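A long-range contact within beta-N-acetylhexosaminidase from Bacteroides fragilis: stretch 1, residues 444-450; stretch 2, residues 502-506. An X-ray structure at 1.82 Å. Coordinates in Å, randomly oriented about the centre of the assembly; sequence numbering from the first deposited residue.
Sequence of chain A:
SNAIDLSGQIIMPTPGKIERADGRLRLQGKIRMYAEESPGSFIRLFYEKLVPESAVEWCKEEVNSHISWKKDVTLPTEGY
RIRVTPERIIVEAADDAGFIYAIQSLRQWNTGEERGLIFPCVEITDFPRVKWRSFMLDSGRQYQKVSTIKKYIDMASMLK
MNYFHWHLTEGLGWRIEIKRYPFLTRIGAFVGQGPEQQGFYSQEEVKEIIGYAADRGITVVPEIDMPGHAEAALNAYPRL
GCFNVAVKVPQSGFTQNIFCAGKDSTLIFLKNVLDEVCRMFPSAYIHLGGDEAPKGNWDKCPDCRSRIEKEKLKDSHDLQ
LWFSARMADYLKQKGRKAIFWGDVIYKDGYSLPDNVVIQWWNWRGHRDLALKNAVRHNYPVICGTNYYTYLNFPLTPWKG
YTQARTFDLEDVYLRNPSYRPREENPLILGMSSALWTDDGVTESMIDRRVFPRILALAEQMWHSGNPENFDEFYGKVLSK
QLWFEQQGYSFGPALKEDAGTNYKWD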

ATOM      1  N   SER A 444       9.418   2.353 -16.234  1.00 28.89           N
ATOM      2  CA  SER A 444      10.095   1.165 -16.778  1.00 34.16           C
ATOM      3  C   SER A 444      11.107   0.563 -15.801  1.00 35.73           C
ATOM      4  O   SER A 444      11.645  -0.530 -16.040  1.00 28.21           O
ATOM      5  CB  SER A 444      10.805   1.516 -18.079  1.00 33.37           C
ATOM      6  OG  SER A 444      11.841   2.455 -17.843  1.00 36.69           O
HETATM    7  N   MSE A 445      11.369   1.283 -14.711  1.00 27.82           N
HETATM    8  CA  MSE A 445      12.385   0.884 -13.727  1.00 24.28           C
HETATM    9  C   MSE A 445      11.780   0.296 -12.469  1.00 23.67           C
HETATM   10  O   MSE A 445      12.497  -0.182 -11.578  1.00 23.34           O
HETATM   11  CB  MSE A 445      13.266   2.087 -13.370  1.00 25.26           C
HETATM   12  CG  MSE A 445      14.152   2.531 -14.497  1.00 27.59           C
HETATM   13 SE   MSE A 445      14.927   4.288 -14.169  0.67 33.74          SE
HETATM   14  CE  MSE A 445      15.768   3.928 -12.512  1.00 28.88           C
ATOM     15  N   ILE A 446      10.456   0.300 -12.385  1.00 22.19           N
ATOM     16  CA  ILE A 446       9.807  -0.124 -11.150  1.00 21.60           C
ATOM     17  C   ILE A 446       9.857  -1.637 -10.898  1.00 21.89           C
ATOM     18  O   ILE A 446      10.263  -2.068  -9.816  1.00 19.01           O
ATOM     19  CB  ILE A 446       8.354   0.379 -11.074  1.00 18.38           C
ATOM     20  CG1 ILE A 446       8.331   1.913 -11.079  1.00 23.97           C
ATOM     21  CG2 ILE A 446       7.665  -0.163  -9.829  1.00 18.85           C
ATOM     22  CD1 ILE A 446       6.926   2.533 -11.149  1.00 26.81           C
ATOM     23  N   ASP A 447       9.441  -2.444 -11.873  1.00 25.06           N
ATOM     24  CA  ASP A 447       9.299  -3.887 -11.630  1.00 21.21           C
ATOM     25  C   ASP A 447      10.596  -4.572 -11.183  1.00 24.63           C
ATOM     26  O   ASP A 447      10.560  -5.470 -10.343  1.00 22.91           O
ATOM     27  CB  ASP A 447       8.769  -4.604 -12.880  1.00 25.50           C
ATOM     28  CG  ASP A 447       7.280  -4.407 -13.085  1.00 30.18           C
ATOM     29  OD1 ASP A 447       6.612  -3.875 -12.173  1.00 27.06           O
ATOM     30  OD2 ASP A 447       6.780  -4.784 -14.169  1.00 29.01           O
ATOM     31  N   ARG A 448      11.738  -4.157 -11.728  1.00 24.72           N
ATOM     32  CA  ARG A 448      12.990  -4.856 -11.410  1.00 22.47           C
ATOM     33  C   ARG A 448      13.412  -4.617  -9.965  1.00 22.30           C
ATOM     34  O   ARG A 448      14.222  -5.363  -9.411  1.00 24.05           O
ATOM     35  CB  ARG A 448      14.106  -4.451 -12.373  1.00 25.40           C
ATOM     36  CG  ARG A 448      14.669  -3.067 -12.122  1.00 26.73           C
ATOM     37  CD  ARG A 448      15.560  -2.640 -13.264  1.00 27.35           C
ATOM     38  NE  ARG A 448      14.794  -2.078 -14.377  1.00 28.65           N
ATOM     39  CZ  ARG A 448      15.338  -1.436 -15.402  1.00 31.14           C
ATOM     40  NH1 ARG A 448      16.653  -1.291 -15.465  1.00 30.45           N
ATOM     41  NH2 ARG A 448      14.571  -0.933 -16.364  1.00 29.75           N
ATOM     42  N   ARG A 449      12.836  -3.588  -9.342  1.00 20.38           N
ATOM     43  CA  ARG A 449      13.041  -3.324  -7.919  1.00 21.55           C
ATOM     44  C   ARG A 449      11.996  -4.044  -7.063  1.00 20.03           C
ATOM     45  O   ARG A 449      12.297  -4.602  -6.002  1.00 18.17           O
ATOM     46  CB  ARG A 449      12.928  -1.809  -7.664  1.00 21.70           C
ATOM     47  CG  ARG A 449      14.134  -1.005  -8.121  1.00 22.69           C
ATOM     48  CD  ARG A 449      13.724   0.441  -8.442  1.00 22.47           C
ATOM     49  NE  ARG A 449      14.907   1.269  -8.662  1.00 24.74           N
ATOM     50  CZ  ARG A 449      15.652   1.232  -9.760  1.00 27.48           C
ATOM     51  NH1 ARG A 449      15.333   0.422 -10.766  1.00 26.22           N
ATOM     52  NH2 ARG A 449      16.718   2.013  -9.856  1.00 28.57           N
ATOM     53  N   VAL A 450      10.755  -4.023  -7.526  1.00 16.73           N
ATOM     54  CA  VAL A 450       9.649  -4.576  -6.755  1.00 17.13           C
ATOM     55  C   VAL A 450       9.689  -6.108  -6.682  1.00 20.14           C
ATOM     56  O   VAL A 450       9.512  -6.678  -5.600  1.00 17.46           O
ATOM     57  CB  VAL A 450       8.314  -4.094  -7.316  1.00 17.42           C
ATOM     58  CG1 VAL A 450       7.150  -4.810  -6.631  1.00 17.69           C
ATOM     59  CG2 VAL A 450       8.191  -2.570  -7.120  1.00 18.04           C
ATOM     60  N   ASN A 502      27.753  -5.455 -12.812  1.00 49.60           N
ATOM     61  CA  ASN A 502      27.210  -4.266 -13.461  1.00 51.59           C
ATOM     62  C   ASN A 502      25.744  -4.425 -13.862  1.00 46.57           C
ATOM     63  O   ASN A 502      25.406  -4.268 -15.032  1.00 49.00           O
ATOM     64  CB  ASN A 502      28.048  -3.894 -14.687  1.00 49.43           C
ATOM     65  N   TYR A 503      24.875  -4.749 -12.905  1.00 46.72           N
ATOM     66  CA  TYR A 503      23.444  -4.834 -13.204  1.00 38.78           C
ATOM     67  C   TYR A 503      22.902  -3.466 -13.617  1.00 41.45           C
ATOM     68  O   TYR A 503      23.275  -2.439 -13.048  1.00 40.05           O
ATOM     69  CB  TYR A 503      22.643  -5.397 -12.024  1.00 33.69           C
ATOM     70  CG  TYR A 503      21.214  -5.729 -12.399  1.00 36.28           C
ATOM     71  CD1 TYR A 503      20.898  -6.944 -12.995  1.00 36.35           C
ATOM     72  CD2 TYR A 503      20.182  -4.816 -12.178  1.00 35.38           C
ATOM     73  CE1 TYR A 503      19.601  -7.247 -13.358  1.00 39.27           C
ATOM     74  CE2 TYR A 503      18.877  -5.115 -12.532  1.00 30.95           C
ATOM     75  CZ  TYR A 503      18.596  -6.331 -13.125  1.00 39.91           C
ATOM     76  OH  TYR A 503      17.301  -6.633 -13.483  1.00 44.06           O
ATOM     77  N   LYS A 504      22.037  -3.457 -14.626  1.00 39.90           N
ATOM     78  CA  LYS A 504      21.473  -2.214 -15.137  1.00 38.68           C
ATOM     79  C   LYS A 504      20.227  -1.837 -14.337  1.00 33.90           C
ATOM     80  O   LYS A 504      19.168  -2.434 -14.517  1.00 33.26           O
ATOM     81  CB  LYS A 504      21.133  -2.364 -16.623  1.00 42.47           C
ATOM     82  CG  LYS A 504      20.644  -1.087 -17.287  1.00 48.63           C
ATOM     83  CD  LYS A 504      20.642  -1.218 -18.805  1.00 56.46           C
ATOM     84  N   TRP A 505      20.349  -0.856 -13.449  1.00 30.13           N
ATOM     85  CA  TRP A 505      19.203  -0.466 -12.611  1.00 29.63           C
ATOM     86  C   TRP A 505      18.393   0.653 -13.257  1.00 31.83           C
ATOM     87  O   TRP A 505      17.350   1.061 -12.741  1.00 33.79           O
ATOM     88  CB  TRP A 505      19.678  -0.050 -11.213  1.00 31.07           C
ATOM     89  CG  TRP A 505      20.138  -1.217 -10.403  1.00 31.48           C
ATOM     90  CD1 TRP A 505      21.420  -1.546 -10.078  1.00 33.78           C
ATOM     91  CD2 TRP A 505      19.306  -2.229  -9.833  1.00 29.42           C
ATOM     92  NE1 TRP A 505      21.438  -2.703  -9.335  1.00 30.27           N
ATOM     93  CE2 TRP A 505      20.149  -3.144  -9.172  1.00 28.65           C
ATOM     94  CE3 TRP A 505      17.926  -2.448  -9.816  1.00 28.10           C
ATOM     95  CZ2 TRP A 505      19.656  -4.261  -8.504  1.00 30.05           C
ATOM     96  CZ3 TRP A 505      17.438  -3.555  -9.153  1.00 28.26           C
ATOM     97  CH2 TRP A 505      18.301  -4.447  -8.504  1.00 27.80           C
ATOM     98  N   ASP A 506      18.885   1.158 -14.384  1.00 31.64           N
ATOM     99  CA  ASP A 506      18.182   2.223 -15.087  1.00 33.69           C
ATOM    100  C   ASP A 506      17.937   1.899 -16.557  1.00 43.21           C
ATOM    101  O   ASP A 506      17.748   2.806 -17.369  1.00 46.37           O
ATOM    102  CB  ASP A 506      18.930   3.552 -14.935  1.00 36.74           C
ATOM    103  CG  ASP A 506      20.408   3.416 -15.201  1.00 49.43           C
ATOM    104  OD1 ASP A 506      20.783   2.522 -15.993  1.00 46.78           O
ATOM    105  OD2 ASP A 506      21.191   4.200 -14.616  1.00 51.97           O
ATOM    106  OXT ASP A 506      17.927   0.730 -16.958  1.00 43.73           O
TER

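The chain ends in this contact: the terminal carboxylate of Asp506, rather than its side chain, supplies the acid of the one salt bridge between the stretches. Arg448 NH1 lies 2.8 Å from Asp506 OXT, with an N-H...O angle of 150°, and the pair is therefore both a hydrogen bond and a salt bridge. The same nitrogen also donates to the main chain, with Arg448 NH1 2.9 Å from Lys504 O at 138°. Both acceptors sit at the edge of the guanidinium, near its plane, where its N-H bonds point. The proximity of Arg448 NH1 to Asp506 N, 3.5 Å, is not a bond, since both atoms are donors.

Arg448 reaches these acceptors with its CA-to-CB bond directed toward the other stretch and a p, t, p sequence for chi1 to chi3. Its NH2 is anchored within its own stretch, with Arg448 NH2 3.0 Å from Ser444 O at 159°, so the guanidinium links the backbone of Ser444 to the C-terminal tail. The aliphatic part of the side chain is used as well: Arg448 CG packs 4.0 Å from Trp505 CE3, and Arg448 CB lies 4.0 Å from Tyr503 OH.

Arg449 acts on a different carbonyl. Its CB points sideways, but an extended m, t, t chain brings its end nearer, and the guanidinium grips Trp505 O with two nitrogens: Arg449 NH1 to Trp505 O is 2.9 Å at 153°, and Arg449 NH2 to Trp505 O is 3.1 Å at 141°. Arg449 NH1 also donates to Met445 O at 3.0 Å, with a less linear angle of 136°. An arginine suits this buried site because its several N-H groups can serve carbonyls from both stretches at once.

The two stretches together bury 322 Å², with Arg448 and Trp505 contributing most, 92 and 90 Å². Trp505 is buried and offers a broad nonpolar surface; its CE3 lies over one face of the Arg449 guanidinium, whereas Arg449 NH1 lies at the edge of the indole, so the two planar groups do not stack face to face.

Met445, modelled as selenomethionine, closes the contact beside Asp506. Met445 CA and Asp506 CA, 6.1 Å apart, are the closest pair of CA atoms across the stretches, and the Met445 CA-to-CB bond points toward the tail. The terminal methyl, Met445 CE, packs 3.3 Å from Trp505 O and 4.0 Å from Asp506 CB, with no hydrogen bond. The Asp506 CA-to-CB bond points away overall, though CB touches Met445 CE; the terminal carboxylate OXT meets Arg448 NH1.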